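Local coordinates for structural protein ORF273 (Acidianus two-tailed virus, PDB 4ART) that is a structural protein of the virion with a new fold, stable to heat and acid, whose molecular role is otherwise not established, at residues Phe57-Tyr60 with Lys66-Pro69. Residues are numbered along the deposited sequence; the frame is centred on the assembly and turned at random.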
loop_
_atom_site.group_PDB
_atom_site.type_symbol
_atom_site.label_atom_id
_atom_site.label_comp_id
_atom_site.label_asym_id
_atom_site.label_seq_id
_atom_site.Cartn_x
_atom_site.Cartn_y
_atom_site.Cartn_z
ATOM N N PHE A 57 -7.694 4.060 -12.346
ATOM C CA PHE A 57 -6.331 3.951 -11.840
ATOM C C PHE A 57 -5.439 3.008 -12.648
ATOM O O PHE A 57 -4.227 3.205 -12.657
ATOM C CB PHE A 57 -6.312 3.609 -10.344
ATOM C CG PHE A 57 -7.028 4.656 -9.519
ATOM C CD1 PHE A 57 -8.404 4.605 -9.342
ATOM C CD2 PHE A 57 -6.337 5.733 -8.969
ATOM C CE1 PHE A 57 -9.072 5.604 -8.627
ATOM C CE2 PHE A 57 -7.005 6.721 -8.244
ATOM C CZ PHE A 57 -8.365 6.645 -8.070
ATOM N N TYR A 58 -6.020 2.012 -13.328
ATOM C CA TYR A 58 -5.249 1.032 -14.085
ATOM C C TYR A 58 -5.588 1.054 -15.558
ATOM O O TYR A 58 -6.764 1.132 -15.917
ATOM C CB TYR A 58 -5.404 -0.383 -13.494
ATOM C CG TYR A 58 -4.985 -0.477 -12.042
ATOM C CD1 TYR A 58 -3.646 -0.586 -11.689
ATOM C CD2 TYR A 58 -5.928 -0.417 -11.019
ATOM C CE1 TYR A 58 -3.253 -0.643 -10.354
ATOM C CE2 TYR A 58 -5.545 -0.473 -9.676
ATOM C CZ TYR A 58 -4.207 -0.600 -9.349
ATOM O OH TYR A 58 -3.823 -0.648 -8.032
ATOM N N TYR A 59 -4.557 1.000 -16.406
ATOM C CA TYR A 59 -4.746 1.025 -17.849
ATOM C C TYR A 59 -3.806 0.092 -18.562
ATOM O O TYR A 59 -2.735 -0.230 -18.051
ATOM C CB TYR A 59 -4.445 2.417 -18.421
ATOM C CG TYR A 59 -5.258 3.555 -17.868
ATOM C CD1 TYR A 59 -6.432 3.964 -18.494
ATOM C CD2 TYR A 59 -4.790 4.314 -16.797
ATOM C CE1 TYR A 59 -7.167 5.040 -18.011
ATOM C CE2 TYR A 59 -5.519 5.389 -16.304
ATOM C CZ TYR A 59 -6.695 5.754 -16.924
ATOM O OH TYR A 59 -7.384 6.825 -16.455
ATOM N N TYR A 60 -4.171 -0.264 -19.801
ATOM C CA TYR A 60 -3.271 -0.970 -20.694
ATOM C C TYR A 60 -2.996 -0.069 -21.900
ATOM O O TYR A 60 -3.896 0.617 -22.385
ATOM C CB TYR A 60 -3.867 -2.280 -21.199
ATOM C CG TYR A 60 -4.191 -3.316 -20.138
ATOM C CD1 TYR A 60 -3.239 -3.711 -19.205
ATOM C CD2 TYR A 60 -5.402 -3.999 -20.157
ATOM C CE1 TYR A 60 -3.518 -4.710 -18.265
ATOM C CE2 TYR A 60 -5.682 -5.005 -19.238
ATOM C CZ TYR A 60 -4.746 -5.345 -18.278
ATOM O OH TYR A 60 -5.047 -6.327 -17.361
ATOM N N LYS A 66 -2.968 2.702 -28.411
ATOM C CA LYS A 66 -4.279 2.946 -27.791
ATOM C C LYS A 66 -4.245 2.659 -26.313
ATOM O O LYS A 66 -3.552 1.735 -25.881
ATOM C CB LYS A 66 -5.417 2.179 -28.497
ATOM C CG LYS A 66 -6.009 2.941 -29.675
ATOM C CD LYS A 66 -7.380 3.521 -29.316
ATOM C CE LYS A 66 -8.398 3.122 -30.327
ATOM N NZ LYS A 66 -9.784 3.483 -29.907
ATOM N N ILE A 67 -4.941 3.487 -25.525
ATOM C CA ILE A 67 -4.995 3.327 -24.072
ATOM C C ILE A 67 -6.419 2.969 -23.602
ATOM O O ILE A 67 -7.382 3.609 -24.018
ATOM C CB ILE A 67 -4.353 4.534 -23.313
ATOM C CG1 ILE A 67 -4.177 4.241 -21.784
ATOM C CG2 ILE A 67 -5.093 5.855 -23.593
ATOM C CD1 ILE A 67 -3.180 5.157 -21.007
ATOM N N TYR A 68 -6.546 1.936 -22.767
ATOM C CA TYR A 68 -7.851 1.524 -22.242
ATOM C C TYR A 68 -7.802 1.253 -20.741
ATOM O O TYR A 68 -6.825 0.647 -20.295
ATOM C CB TYR A 68 -8.333 0.228 -22.910
ATOM C CG TYR A 68 -8.470 0.287 -24.405
ATOM C CD1 TYR A 68 -9.663 0.690 -24.998
ATOM C CD2 TYR A 68 -7.451 -0.170 -25.232
ATOM C CE1 TYR A 68 -9.816 0.702 -26.378
ATOM C CE2 TYR A 68 -7.593 -0.167 -26.618
ATOM C CZ TYR A 68 -8.778 0.273 -27.184
ATOM O OH TYR A 68 -8.936 0.303 -28.550
ATOM N N PRO A 69 -8.888 1.564 -19.970
ATOM C CA PRO A 69 -8.927 1.158 -18.551
ATOM C C PRO A 69 -8.834 -0.374 -18.494
ATOM O O PRO A 69 -9.510 -1.044 -19.265
ATOM C CB PRO A 69 -10.306 1.658 -18.095
ATOM C CG PRO A 69 -10.631 2.774 -19.041
ATOM C CD PRO A 69 -10.136 2.259 -20.348
#
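The beta hairpin formed by strands 58-62 and 67-69 is held where Y60 faces Y68, an antiparallel hydrogen-bonded pair at the edge of the mixed sheet. Y60 N donates to Y68 O at 2.8 Å, and Y68 N returns a bond to Y60 O at 3.0 Å; both are nearly straight, at 165°. Each carbonyl also receives a CA-H contact: Y59 CA stands 3.2 Å from Y68 O, and I67 CA 3.4 Å from Y60 O.

One step on, Y59 and P69 form a non-hydrogen-bonded pair whose side chains diverge. No proline N-H is needed there, and P69 CA instead approaches Y58 O at 3.4 Å. CD1 of the Y59 ring lies 3.7 Å from P69 N, with I67 CG1 lying 3.8 Å from Y59 CB. With CG1 of I67 anti to its backbone N (chi1 -170°) and the chain extended beyond it (chi2 162°), CD1 reaches the CB and CG end of Y59. Helix 23-44 packs on this pair through I34 and E38, while Y60 turns its ring to Y73 and bonds D74 through OH.

P69 is also the N-cap residue of helix 70-78, making this a hairpin whose short outer strand runs straight into a helix at the sheet's edge.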